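Local coordinates for zona occludens toxin N-terminal domain-containing protein (Neisseria meningitidis MC58, PDB 2R2A) that is of unknown function but belongs to the zonular occludens toxin family and, as the N-terminal domain with a P-loop NTPase-like fold, probably binds a nucleotide, at residues A5-I10 against I124-L129; K21-M26 against K48-P53; N139-V144 against K164-D169; R158-W163 against F178-T183. All coordinates share one frame; numbering follows the deposited sequence. Where two conformers were deposited one is given.

Contact 1: A5-I10 against I124-L129; sequences AEICLI and IDIFVL
The Phe127 ring meets Cys8 obliquely at its CD1-CE1 side: Cys8 CB lies 3.6 Å from Phe127 CD1, and Cys8 SG is 4.9 Å from the ring centroid, a sulfur-aromatic contact. Met22 and Met25 of helix 18-28 and Ile90 and Ile92 of strand 90-93 pack against this ring. In the second flat group, the Asp125 carboxylate, CG stands beside the backbone N, anti to the carbonyl carbon (chi1 -81°). Glu6 N donates to Asp125 OD1 over 2.9 Å, coming from above the carboxylate plane, 56° out of it, while Asp125 OD2 sits 3.7 Å from Ala5 CB and is salt-bridged to Arg41.

Beyond this end the segments 5-10 and 124-129 run as parallel neighbours in the central sheet, their strand axes 16° apart. Ile126 N bonds to Glu6 O, Cys8 N to Ile126 O, Val128 N to Cys8 O and Ile10 N to Val128 O, each bond close to straight. On the face carrying Ile7 and Ile126 the two isoleucines lie side by side, with Ile7 CG1 4.0 Å from Ile126 CD1; Leu9 CD1 reaches Val128 CG2 at 3.8 Å. Ile10 and Leu129 pair likewise on the Cys8-Phe127 face.

The chemistry is a continuous amide ladder sealed by aliphatic and aromatic groups, with one buried carboxylate at its start. Arg41 probably balances that charge, and the carboxylate takes up the Glu6 amide just before the strand.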
loop_
_atom_site.group_PDB
_atom_site.type_symbol
_atom_site.label_atom_id
_atom_site.label_comp_id
_atom_site.label_asym_id
_atom_site.label_seq_id
_atom_site.Cartn_x
_atom_site.Cartn_y
_atom_site.Cartn_z
ATOM N N ALA A 5 5.205 -2.019 12.867
ATOM C CA ALA A 5 4.682 -1.535 11.606
ATOM C C ALA A 5 5.740 -1.558 10.503
ATOM O O ALA A 5 6.941 -1.348 10.752
ATOM C CB ALA A 5 4.113 -0.137 11.776
ATOM N N GLU A 6 5.294 -1.809 9.278
ATOM C CA GLU A 6 6.214 -1.725 8.165
ATOM C C GLU A 6 5.526 -1.135 6.920
ATOM O O GLU A 6 4.310 -0.923 6.930
ATOM C CB GLU A 6 6.868 -3.102 7.903
ATOM C CG GLU A 6 6.024 -4.065 7.081
ATOM C CD GLU A 6 6.785 -5.329 6.650
ATOM O OE1 GLU A 6 7.904 -5.574 7.160
ATOM O OE2 GLU A 6 6.248 -6.086 5.806
ATOM N N ILE A 7 6.335 -0.837 5.906
ATOM C CA ILE A 7 5.852 -0.407 4.596
ATOM C C ILE A 7 6.111 -1.520 3.577
ATOM O O ILE A 7 7.242 -1.975 3.393
ATOM C CB ILE A 7 6.499 0.895 4.078
ATOM C CG1 ILE A 7 6.288 2.026 5.090
ATOM C CG2 ILE A 7 5.899 1.249 2.671
ATOM C CD1 ILE A 7 6.888 3.356 4.648
ATOM N N CYS A 8 5.032 -1.922 2.929
ATOM C CA CYS A 8 5.029 -3.005 1.955
ATOM C C CYS A 8 4.657 -2.422 0.596
ATOM O O CYS A 8 3.657 -1.684 0.470
ATOM C CB CYS A 8 4.005 -4.063 2.373
ATOM S SG CYS A 8 3.797 -5.393 1.150
ATOM N N LEU A 9 5.436 -2.786 -0.420
ATOM C CA LEU A 9 5.204 -2.353 -1.803
ATOM C C LEU A 9 4.695 -3.522 -2.676
ATOM O O LEU A 9 5.258 -4.635 -2.626
ATOM C CB LEU A 9 6.497 -1.784 -2.367
ATOM C CG LEU A 9 6.568 -1.429 -3.857
ATOM C CD1 LEU A 9 5.552 -0.341 -4.252
ATOM C CD2 LEU A 9 7.982 -0.969 -4.232
ATOM N N ILE A 10 3.640 -3.290 -3.460
ATOM C CA ILE A 10 3.183 -4.295 -4.385
ATOM C C ILE A 10 3.202 -3.658 -5.787
ATOM O O ILE A 10 2.567 -2.628 -6.016
ATOM C CB ILE A 10 1.807 -4.832 -4.038
ATOM C CG1 ILE A 10 1.764 -5.527 -2.645
ATOM C CG2 ILE A 10 1.405 -5.833 -5.154
ATOM C CD1 ILE A 10 0.302 -5.652 -2.053
ATOM N N ILE A 124 1.799 2.687 12.377
ATOM C CA ILE A 124 0.987 2.617 11.154
ATOM C C ILE A 124 1.591 1.658 10.115
ATOM O O ILE A 124 2.710 1.876 9.665
ATOM C CB ILE A 124 0.857 4.008 10.464
ATOM C CG1 ILE A 124 0.322 5.079 11.442
ATOM C CG2 ILE A 124 0.029 3.909 9.182
ATOM C CD1 ILE A 124 -1.078 4.806 11.915
ATOM N N ASP A 125 0.850 0.618 9.731
ATOM C CA ASP A 125 1.267 -0.231 8.602
ATOM C C ASP A 125 0.794 0.368 7.291
ATOM O O ASP A 125 -0.326 0.833 7.183
ATOM C CB ASP A 125 0.768 -1.652 8.771
ATOM C CG ASP A 125 1.662 -2.462 9.698
ATOM O OD1 ASP A 125 2.678 -3.009 9.207
ATOM O OD2 ASP A 125 1.371 -2.526 10.909
ATOM N N ILE A 126 1.655 0.378 6.283
ATOM C CA ILE A 126 1.318 1.033 5.044
ATOM C C ILE A 126 1.550 0.032 3.911
ATOM O O ILE A 126 2.544 -0.674 3.931
ATOM C CB ILE A 126 2.249 2.262 4.795
ATOM C CG1 ILE A 126 2.077 3.307 5.912
ATOM C CG2 ILE A 126 1.979 2.852 3.375
ATOM C CD1 ILE A 126 3.183 4.414 5.952
ATOM N N PHE A 127 0.596 -0.081 2.988
ATOM C CA PHE A 127 0.785 -0.872 1.730
ATOM C C PHE A 127 0.655 0.122 0.590
ATOM O O PHE A 127 -0.337 0.856 0.533
ATOM C CB PHE A 127 -0.307 -1.921 1.579
ATOM C CG PHE A 127 -0.252 -2.991 2.620
ATOM C CD1 PHE A 127 0.406 -4.181 2.357
ATOM C CD2 PHE A 127 -0.807 -2.775 3.905
ATOM C CE1 PHE A 127 0.500 -5.199 3.350
ATOM C CE2 PHE A 127 -0.697 -3.774 4.905
ATOM C CZ PHE A 127 -0.068 -4.968 4.628
ATOM N N VAL A 128 1.600 0.107 -0.360
ATOM C CA VAL A 128 1.459 0.962 -1.534
ATOM C C VAL A 128 1.498 0.064 -2.768
ATOM O O VAL A 128 2.312 -0.839 -2.845
ATOM C CB VAL A 128 2.582 2.042 -1.639
ATOM C CG1 VAL A 128 2.244 3.251 -0.700
ATOM C CG2 VAL A 128 3.950 1.454 -1.339
ATOM N N LEU A 129 0.517 0.233 -3.647
ATOM C CA LEU A 129 0.437 -0.535 -4.885
ATOM C C LEU A 129 0.707 0.439 -6.017
ATOM O O LEU A 129 0.224 1.618 -5.989
ATOM C CB LEU A 129 -0.976 -1.115 -5.056
ATOM C CG LEU A 129 -1.376 -2.303 -4.173
ATOM C CD1 LEU A 129 -1.401 -1.888 -2.741
ATOM C CD2 LEU A 129 -2.767 -2.816 -4.623
#

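Contact 2: K21-M26 against K48-P53; sequences KMVSMM and KGLKIP
Met26, a selenomethionine, and Ile52 make the closest approach here: Ile52 CD1 lies 3.8 Å from Met26 CB, and the two side chains cross at a slant. Met26 leaves the helix with CG beside the backbone N and anti to the carbonyl carbon (chi1 -59°). A bend at chi3 (72°) then places CE 3.9 Å from Ile52 CG2. The same selenomethionine meets Leu50 tip to tip, Leu50 CD2 being 4.1 Å from Met26 SE and equally close to its CE.

One turn back along the helix, Val23 and Leu50 slide past each other in opposite directions, with Val23 CG2 4.0 Å from Leu50 CD1. Val23 CG1 has a longer contact to Ile52 CD1, 4.4 Å. Apolar groups alone join the two segments, without a hydrogen bond; Phe32 adds to the packing on Met26, and Val188 and Leu191 to that on Val23.

The other side of segment 48-53 is more exposed, though the backbones of Gly49 and Lys51 pair with Glu193 and Leu191, and the Lys51 ammonium has a weak hydrogen bond to Tyr189 O. Leu50 and Ile52 point in from a loop whose lysines, Lys48 and Lys51, are exposed. This loop between strands 43-45 and 55-58 packs on the Val23 and Met26 side of the helix that follows the presumed P-loop, consistent with a P-loop NTPase fold.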
loop_
_atom_site.group_PDB
_atom_site.type_symbol
_atom_site.label_atom_id
_atom_site.label_comp_id
_atom_site.label_asym_id
_atom_site.label_seq_id
_atom_site.Cartn_x
_atom_site.Cartn_y
_atom_site.Cartn_z
ATOM N N LYS A 21 -4.667 -9.669 -4.924
ATOM C CA LYS A 21 -3.679 -10.134 -3.937
ATOM C C LYS A 21 -3.789 -9.359 -2.603
ATOM O O LYS A 21 -3.752 -9.953 -1.518
ATOM C CB LYS A 21 -2.254 -10.080 -4.516
ATOM C CG LYS A 21 -1.169 -10.556 -3.540
ATOM C CD LYS A 21 -1.428 -12.046 -3.216
ATOM C CE LYS A 21 -0.449 -12.621 -2.207
ATOM N NZ LYS A 21 -0.870 -14.081 -2.074
HETATM N N MSE A 22 -3.909 -8.041 -2.689
HETATM C CA MSE A 22 -4.086 -7.208 -1.486
HETATM C C MSE A 22 -5.311 -7.637 -0.664
HETATM O O MSE A 22 -5.206 -7.862 0.546
HETATM C CB MSE A 22 -4.136 -5.729 -1.881
HETATM C CG MSE A 22 -4.228 -4.731 -0.698
HETATM SE SE MSE A 22 -2.565 -4.670 0.334
HETATM C CE MSE A 22 -3.119 -5.568 2.031
ATOM N N VAL A 23 -6.466 -7.746 -1.320
ATOM C CA VAL A 23 -7.696 -8.213 -0.633
ATOM C C VAL A 23 -7.517 -9.626 -0.039
ATOM O O VAL A 23 -7.963 -9.915 1.078
ATOM C CB VAL A 23 -8.929 -8.154 -1.576
ATOM C CG1 VAL A 23 -10.228 -8.635 -0.841
ATOM C CG2 VAL A 23 -9.103 -6.736 -2.190
ATOM N N SER A 24 -6.837 -10.503 -0.774
ATOM C CA SER A 24 -6.508 -11.851 -0.290
ATOM C C SER A 24 -5.705 -11.785 1.024
ATOM O O SER A 24 -5.944 -12.554 1.973
ATOM C CB SER A 24 -5.724 -12.613 -1.378
ATOM O OG SER A 24 -5.710 -14.012 -1.137
HETATM N N MSE A 25 -4.751 -10.855 1.089
HETATM C CA MSE A 25 -3.974 -10.620 2.322
HETATM C C MSE A 25 -4.839 -10.112 3.447
HETATM O O MSE A 25 -4.730 -10.569 4.593
HETATM C CB MSE A 25 -2.815 -9.650 2.035
HETATM C CG MSE A 25 -1.827 -10.274 1.046
HETATM SE SE MSE A 25 -0.567 -8.970 0.252
HETATM C CE MSE A 25 0.475 -8.852 1.849
HETATM N N MSE A 26 -5.700 -9.163 3.140
HETATM C CA MSE A 26 -6.618 -8.643 4.162
HETATM C C MSE A 26 -7.510 -9.767 4.708
HETATM O O MSE A 26 -7.928 -9.721 5.870
HETATM C CB MSE A 26 -7.472 -7.548 3.581
HETATM C CG MSE A 26 -6.692 -6.367 3.034
HETATM SE SE MSE A 26 -7.889 -5.010 2.357
HETATM C CE MSE A 26 -8.574 -4.353 4.084
ATOM N N LYS A 48 -11.638 0.965 -4.486
ATOM C CA LYS A 48 -13.096 1.017 -4.677
ATOM C C LYS A 48 -13.651 -0.397 -4.764
ATOM O O LYS A 48 -12.981 -1.301 -5.272
ATOM C CB LYS A 48 -13.476 1.780 -5.955
ATOM C CG LYS A 48 -13.061 3.251 -6.005
ATOM C CD LYS A 48 -14.153 4.142 -5.419
ATOM C CE LYS A 48 -13.783 5.635 -5.498
ATOM N NZ LYS A 48 -14.914 6.521 -5.026
ATOM N N GLY A 49 -14.851 -0.589 -4.243
ATOM C CA GLY A 49 -15.521 -1.862 -4.349
ATOM C C GLY A 49 -15.107 -2.826 -3.264
ATOM O O GLY A 49 -15.505 -3.989 -3.284
ATOM N N LEU A 50 -14.325 -2.322 -2.308
ATOM C CA LEU A 50 -13.866 -3.109 -1.171
ATOM C C LEU A 50 -14.973 -3.211 -0.130
ATOM O O LEU A 50 -15.474 -2.191 0.347
ATOM C CB LEU A 50 -12.601 -2.468 -0.576
ATOM C CG LEU A 50 -11.993 -3.217 0.612
ATOM C CD1 LEU A 50 -11.484 -4.587 0.153
ATOM C CD2 LEU A 50 -10.883 -2.397 1.305
ATOM N N LYS A 51 -15.351 -4.440 0.222
ATOM C CA LYS A 51 -16.488 -4.696 1.123
ATOM C C LYS A 51 -16.106 -4.725 2.616
ATOM O O LYS A 51 -16.946 -4.526 3.482
ATOM C CB LYS A 51 -17.170 -6.012 0.765
ATOM C CG LYS A 51 -17.835 -6.054 -0.601
ATOM C CD LYS A 51 -18.777 -7.264 -0.649
ATOM C CE LYS A 51 -19.374 -7.500 -2.044
ATOM N NZ LYS A 51 -18.359 -7.949 -3.034
ATOM N N ILE A 52 -14.833 -4.977 2.890
ATOM C CA ILE A 52 -14.274 -4.976 4.229
ATOM C C ILE A 52 -14.366 -3.537 4.736
ATOM O O ILE A 52 -13.961 -2.618 4.012
ATOM C CB ILE A 52 -12.778 -5.416 4.158
ATOM C CG1 ILE A 52 -12.663 -6.819 3.545
ATOM C CG2 ILE A 52 -12.120 -5.299 5.540
ATOM C CD1 ILE A 52 -11.259 -7.301 3.213
ATOM N N PRO A 53 -14.918 -3.326 5.955
ATOM C CA PRO A 53 -15.058 -1.972 6.477
ATOM C C PRO A 53 -13.738 -1.207 6.450
ATOM O O PRO A 53 -12.689 -1.762 6.770
ATOM C CB PRO A 53 -15.559 -2.190 7.918
ATOM C CG PRO A 53 -16.283 -3.472 7.832
ATOM C CD PRO A 53 -15.497 -4.321 6.878
#

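Contact 3: N139-V144 against K164-D169; sequences NLRTLV and KICADD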
loop_
_atom_site.group_PDB
_atom_site.type_symbol
_atom_site.label_atom_id
_atom_site.label_comp_id
_atom_site.label_asym_id
_atom_site.label_seq_id
_atom_site.Cartn_x
_atom_site.Cartn_y
_atom_site.Cartn_z
ATOM N N ASN A 139 12.296 8.457 -1.335
ATOM C CA ASN A 139 12.273 8.575 0.120
ATOM C C ASN A 139 11.242 7.620 0.738
ATOM O O ASN A 139 11.416 7.154 1.863
ATOM C CB ASN A 139 12.093 10.056 0.534
ATOM C CG ASN A 139 13.404 10.857 0.436
ATOM O OD1 ASN A 139 14.471 10.370 0.837
ATOM N ND2 ASN A 139 13.326 12.096 -0.055
ATOM N N LEU A 140 10.204 7.273 -0.024
ATOM C CA LEU A 140 9.277 6.221 0.391
ATOM C C LEU A 140 9.882 4.839 0.110
ATOM O O LEU A 140 9.791 3.934 0.943
ATOM C CB LEU A 140 7.932 6.344 -0.361
ATOM C CG LEU A 140 6.822 5.280 -0.257
ATOM C CD1 LEU A 140 6.388 5.012 1.175
ATOM C CD2 LEU A 140 5.596 5.788 -1.121
ATOM N N ARG A 141 10.504 4.687 -1.061
ATOM C CA ARG A 141 11.083 3.404 -1.477
ATOM C C ARG A 141 12.153 2.919 -0.514
ATOM O O ARG A 141 12.258 1.707 -0.220
ATOM C CB ARG A 141 11.667 3.514 -2.883
ATOM C CG ARG A 141 10.617 3.454 -3.973
ATOM C CD ARG A 141 11.258 3.433 -5.346
ATOM N NE ARG A 141 11.400 4.766 -5.978
ATOM C CZ ARG A 141 12.377 5.073 -6.830
ATOM N NH1 ARG A 141 13.314 4.170 -7.095
ATOM N NH2 ARG A 141 12.441 6.283 -7.410
ATOM N N THR A 142 12.962 3.862 -0.017
ATOM C CA THR A 142 14.039 3.528 0.924
ATOM C C THR A 142 13.517 2.865 2.208
ATOM O O THR A 142 14.246 2.132 2.869
ATOM C CB THR A 142 14.920 4.768 1.262
ATOM O OG1 THR A 142 16.196 4.336 1.742
ATOM C CG2 THR A 142 14.264 5.643 2.333
ATOM N N LEU A 143 12.266 3.143 2.557
ATOM C CA LEU A 143 11.653 2.626 3.786
ATOM C C LEU A 143 10.952 1.278 3.633
ATOM O O LEU A 143 10.557 0.659 4.631
ATOM C CB LEU A 143 10.659 3.643 4.327
ATOM C CG LEU A 143 11.242 4.998 4.683
ATOM C CD1 LEU A 143 10.066 5.930 4.724
ATOM C CD2 LEU A 143 12.049 4.971 6.007
ATOM N N VAL A 144 10.825 0.804 2.405
ATOM C CA VAL A 144 10.090 -0.434 2.125
ATOM C C VAL A 144 10.864 -1.590 2.711
ATOM O O VAL A 144 12.086 -1.657 2.533
ATOM C CB VAL A 144 9.912 -0.637 0.583
ATOM C CG1 VAL A 144 9.393 -2.080 0.278
ATOM C CG2 VAL A 144 9.005 0.451 0.015
ATOM N N LYS A 164 13.107 -8.187 0.358
ATOM C CA LYS A 164 13.021 -7.564 1.671
ATOM C C LYS A 164 13.323 -6.064 1.601
ATOM O O LYS A 164 13.351 -5.373 2.635
ATOM C CB LYS A 164 14.022 -8.241 2.636
ATOM C CG LYS A 164 13.759 -9.700 2.884
ATOM C CD LYS A 164 12.377 -9.936 3.448
ATOM C CE LYS A 164 12.350 -11.189 4.330
ATOM N NZ LYS A 164 10.957 -11.716 4.533
ATOM N N ILE A 165 13.570 -5.574 0.389
ATOM C CA ILE A 165 13.755 -4.154 0.163
ATOM C C ILE A 165 13.065 -3.830 -1.156
ATOM O O ILE A 165 12.602 -4.737 -1.853
ATOM C CB ILE A 165 15.263 -3.740 0.123
ATOM C CG1 ILE A 165 15.980 -4.339 -1.113
ATOM C CG2 ILE A 165 15.958 -4.093 1.446
ATOM C CD1 ILE A 165 17.500 -3.934 -1.168
ATOM N N CYS A 166 12.964 -2.547 -1.487
ATOM C CA CYS A 166 12.397 -2.168 -2.772
ATOM C C CYS A 166 13.359 -2.570 -3.895
ATOM O O CYS A 166 14.540 -2.197 -3.902
ATOM C CB CYS A 166 12.077 -0.666 -2.818
ATOM S SG CYS A 166 11.493 -0.148 -4.434
ATOM N N ALA A 167 12.881 -3.377 -4.832
ATOM C CA ALA A 167 13.671 -3.733 -6.008
ATOM C C ALA A 167 13.272 -2.756 -7.086
ATOM O O ALA A 167 12.204 -2.884 -7.674
ATOM C CB ALA A 167 13.406 -5.173 -6.484
ATOM N N ASP A 168 14.143 -1.793 -7.375
ATOM C CA ASP A 168 13.767 -0.721 -8.318
ATOM C C ASP A 168 13.470 -1.203 -9.752
ATOM O O ASP A 168 12.739 -0.538 -10.493
ATOM C CB ASP A 168 14.913 0.310 -8.397
ATOM C CG ASP A 168 14.989 1.196 -7.171
ATOM O OD1 ASP A 168 13.999 1.315 -6.415
ATOM O OD2 ASP A 168 16.068 1.764 -6.933
ATOM N N ASP A 169 14.076 -2.315 -10.151
ATOM C CA ASP A 169 13.855 -2.904 -11.468
ATOM C C ASP A 169 13.465 -4.362 -11.223
ATOM O O ASP A 169 14.322 -5.224 -11.246
ATOM C CB ASP A 169 15.127 -2.832 -12.335
ATOM C CG ASP A 169 15.589 -1.403 -12.565
ATOM O OD1 ASP A 169 15.043 -0.730 -13.467
ATOM O OD2 ASP A 169 16.496 -0.957 -11.840
HETATM O O HOH W 1 13.668 -0.659 0.421
#
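Arg141 carries the polar half of this contact, in the short helix 138-141, and its side chain runs past Cys166 to reach Asp168. Cys166 SG lies 3.7 Å from both Arg141 CG and Arg141 CD, so the thiol packs against the aliphatic stem. A bend at chi3 (-94°) turns NE aside, and the guanidinium beyond it gives NH1 to Asp168 OD1 over 3.0 Å. This salt bridge, which holds for one of two deposited conformers of Arg141 and is to that extent uncertain, is lopsided: the oxygen lies in the guanidinium plane, but NH1 comes from above the carboxylate plane, 70° out of it, and the two planes are 72° apart. Arg141 NE has a further partner in Leu136 O.

The backbone O of Arg141 lies 3.5 Å from Cys166 CB. From here the chain makes a type I turn through Thr142 and Leu143 to Val144, closed by the Val144 N to Arg141 O hydrogen bond. Val144 meets the other segment through its branch point, Val144 CB being 4.0 Å from Cys166 CB. Leu9 of strand 7-11 touches both Val144 and Cys166.

A water donates to Arg141 O and to Val144 O, each at 2.8 Å, and accepts from Cys166 N at the same length. The turn and loop are thus joined indirectly: one water bridges an amide and two carbonyls, and Arg141 O takes both the turn's N-H and the water, while in that conformer one in-plane arginine N-H links the outer end to a carboxylate, probably easing both charges.

Contact 4: R158-W163 against F178-T183; sequences RTLLEW and FSSIYT
Arg158 and Tyr182 meet at one end of an antiparallel pair, strands 158-163 and 178-181, which follow each other in the sheet and form a beta hairpin with a long connection; strand 178-181 is the outermost strand on this side of the mixed sheet. Arg158 CB starts 3.6 Å from Tyr182 CB. The chain then passes over one face of the ring, where Arg158 CD stands 4.3 Å above the ring plane, offset toward the rim. A bend at chi3 (-69°) sets NE 3.7 Å from Tyr182 CD2. At the head of the side chain, Arg158 CZ is 3.4 Å from Tyr182 CE2, which sits over the centre of the guanidinium face, with the two planes 31° apart. NH2 also lies near CE2. NH1 approaches the same carbon and turns to Ser16 O, which it hydrogen-bonds, as Tyr182 OH does Gly17 O, both residues of the loop that fits the Walker A pattern.

Along the strands Leu160 and Ser180 form a hydrogen-bonded pair, N to O in both directions, as do Glu162 and Phe178. Where strand 178-181 ends, Tyr182 N still reaches Arg158 O, from above the carbonyl plane, 43° out of it. Between the hydrogen-bonded pairs, Leu161 CD2 comes close to Ser179 OG, at 3.2 Å, a tight fit on the face that both side chains share.

The arginine and tyrosine tips are finally joined by a water lying in the guanidinium plane: it accepts from Arg158 NH1 at 2.7 Å and donates to Tyr182 OH at 3.1 Å.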
loop_
_atom_site.group_PDB
_atom_site.type_symbol
_atom_site.label_atom_id
_atom_site.label_comp_id
_atom_site.label_asym_id
_atom_site.label_seq_id
_atom_site.Cartn_x
_atom_site.Cartn_y
_atom_site.Cartn_z
ATOM N N ARG A 158 1.470 -16.471 -13.623
ATOM C CA ARG A 158 1.961 -15.404 -12.797
ATOM C C ARG A 158 2.793 -15.953 -11.658
ATOM O O ARG A 158 2.443 -16.967 -11.083
ATOM C CB ARG A 158 0.787 -14.605 -12.216
ATOM C CG ARG A 158 0.104 -13.690 -13.299
ATOM C CD ARG A 158 -1.175 -13.076 -12.773
ATOM N NE ARG A 158 -2.238 -14.071 -12.583
ATOM C CZ ARG A 158 -3.457 -13.776 -12.126
ATOM N NH1 ARG A 158 -3.746 -12.509 -11.827
ATOM N NH2 ARG A 158 -4.375 -14.743 -11.986
ATOM N N THR A 159 3.919 -15.297 -11.450
ATOM C CA THR A 159 4.864 -15.536 -10.371
ATOM C C THR A 159 4.858 -14.326 -9.449
ATOM O O THR A 159 4.906 -13.148 -9.912
ATOM C CB THR A 159 6.270 -15.666 -10.978
ATOM O OG1 THR A 159 6.244 -16.726 -11.938
ATOM C CG2 THR A 159 7.319 -16.026 -9.876
ATOM N N LEU A 160 4.801 -14.587 -8.147
ATOM C CA LEU A 160 4.988 -13.552 -7.189
ATOM C C LEU A 160 6.500 -13.514 -6.811
ATOM O O LEU A 160 7.029 -14.494 -6.338
ATOM C CB LEU A 160 4.155 -13.916 -5.964
ATOM C CG LEU A 160 4.129 -12.816 -4.951
ATOM C CD1 LEU A 160 3.226 -11.721 -5.519
ATOM C CD2 LEU A 160 3.577 -13.400 -3.673
ATOM N N LEU A 161 7.152 -12.387 -7.058
ATOM C CA LEU A 161 8.560 -12.161 -6.694
ATOM C C LEU A 161 8.527 -11.401 -5.378
ATOM O O LEU A 161 7.726 -10.436 -5.211
ATOM C CB LEU A 161 9.267 -11.347 -7.782
ATOM C CG LEU A 161 9.255 -11.922 -9.234
ATOM C CD1 LEU A 161 9.983 -10.958 -10.158
ATOM C CD2 LEU A 161 9.965 -13.269 -9.254
ATOM N N GLU A 162 9.403 -11.788 -4.468
ATOM C CA GLU A 162 9.446 -11.137 -3.163
ATOM C C GLU A 162 10.879 -10.748 -2.766
ATOM O O GLU A 162 11.798 -11.576 -2.835
ATOM C CB GLU A 162 8.886 -12.052 -2.079
ATOM C CG GLU A 162 8.782 -11.326 -0.751
ATOM C CD GLU A 162 8.463 -12.225 0.426
ATOM O OE1 GLU A 162 7.929 -13.347 0.246
ATOM O OE2 GLU A 162 8.750 -11.761 1.547
ATOM N N TRP A 163 11.025 -9.501 -2.324
ATOM C CA TRP A 163 12.294 -9.020 -1.770
ATOM C C TRP A 163 12.026 -8.397 -0.408
ATOM O O TRP A 163 10.875 -8.072 -0.091
ATOM C CB TRP A 163 12.928 -7.949 -2.665
ATOM C CG TRP A 163 13.243 -8.351 -4.096
ATOM C CD1 TRP A 163 14.432 -8.803 -4.591
ATOM C CD2 TRP A 163 12.366 -8.213 -5.213
ATOM N NE1 TRP A 163 14.351 -8.986 -5.958
ATOM C CE2 TRP A 163 13.087 -8.637 -6.364
ATOM C CE3 TRP A 163 11.020 -7.811 -5.349
ATOM C CZ2 TRP A 163 12.503 -8.666 -7.642
ATOM C CZ3 TRP A 163 10.434 -7.808 -6.627
ATOM C CH2 TRP A 163 11.190 -8.245 -7.760
ATOM N N PHE A 178 12.655 -14.151 -3.995
ATOM C CA PHE A 178 12.081 -15.425 -3.716
ATOM C C PHE A 178 10.831 -15.478 -4.611
ATOM O O PHE A 178 9.965 -14.611 -4.521
ATOM C CB PHE A 178 11.680 -15.519 -2.247
ATOM C CG PHE A 178 12.792 -15.947 -1.314
ATOM C CD1 PHE A 178 14.155 -15.643 -1.581
ATOM C CD2 PHE A 178 12.489 -16.619 -0.150
ATOM C CE1 PHE A 178 15.172 -16.043 -0.696
ATOM C CE2 PHE A 178 13.489 -17.014 0.732
ATOM C CZ PHE A 178 14.837 -16.750 0.442
ATOM N N SER A 179 10.733 -16.529 -5.418
ATOM C CA SER A 179 9.676 -16.661 -6.404
ATOM C C SER A 179 8.705 -17.708 -5.878
ATOM O O SER A 179 9.146 -18.812 -5.466
ATOM C CB SER A 179 10.303 -17.214 -7.703
ATOM O OG SER A 179 10.928 -16.177 -8.444
ATOM N N SER A 180 7.411 -17.382 -5.931
ATOM C CA SER A 180 6.353 -18.357 -5.652
ATOM C C SER A 180 5.204 -18.200 -6.634
ATOM O O SER A 180 5.041 -17.171 -7.307
ATOM C CB SER A 180 5.854 -18.251 -4.198
ATOM O OG SER A 180 5.380 -16.943 -3.940
ATOM N N ILE A 181 4.420 -19.264 -6.759
ATOM C CA ILE A 181 3.275 -19.204 -7.649
ATOM C C ILE A 181 2.276 -18.157 -7.101
ATOM O O ILE A 181 2.059 -18.078 -5.918
ATOM C CB ILE A 181 2.632 -20.604 -7.774
ATOM C CG1 ILE A 181 1.594 -20.611 -8.893
ATOM C CG2 ILE A 181 2.117 -21.103 -6.419
ATOM C CD1 ILE A 181 2.228 -20.355 -10.250
ATOM N N TYR A 182 1.680 -17.372 -7.989
ATOM C CA TYR A 182 0.687 -16.366 -7.571
ATOM C C TYR A 182 -0.548 -17.102 -7.051
ATOM O O TYR A 182 -1.023 -18.020 -7.708
ATOM C CB TYR A 182 0.356 -15.503 -8.782
ATOM C CG TYR A 182 -0.745 -14.492 -8.575
ATOM C CD1 TYR A 182 -0.463 -13.246 -8.025
ATOM C CD2 TYR A 182 -2.071 -14.795 -8.946
ATOM C CE1 TYR A 182 -1.479 -12.319 -7.840
ATOM C CE2 TYR A 182 -3.099 -13.856 -8.773
ATOM C CZ TYR A 182 -2.774 -12.633 -8.197
ATOM O OH TYR A 182 -3.774 -11.708 -8.041
ATOM N N THR A 183 -1.015 -16.738 -5.852
ATOM C CA THR A 183 -2.094 -17.466 -5.174
ATOM C C THR A 183 -3.124 -16.477 -4.627
ATOM O O THR A 183 -2.772 -15.362 -4.250
ATOM C CB THR A 183 -1.507 -18.372 -4.035
ATOM O OG1 THR A 183 -0.737 -19.439 -4.610
ATOM C CG2 THR A 183 -2.575 -18.948 -3.173
HETATM O O HOH W 2 -5.923 -11.903 -10.281
#

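The centre of contact 1 lies about 5 Å from that of the chain, with contacts 2 and 3 on opposite sides, their centres about 23 Å apart. Helix 18-28 joins contacts 1 and 2, Phe127 CD1 packing 3.6 Å from Met22 SE. Toward contact 3, Leu9 CD2 is 3.6 Å from Cys166 SG. Contact 4 shares the sheet of contact 1 without touching it and meets contact 2 through a probable hydrogen bond from Lys21 NZ to Thr183 O, 3.2 Å. Ile10, Val23 and Tyr182 touch residues of the presumed P-loop, and the Leu129 side chain lies about 6 Å from a sulfate, so contacts 1 and 4 probably lie near a nucleotide site, with contact 2 on the helix leaving it.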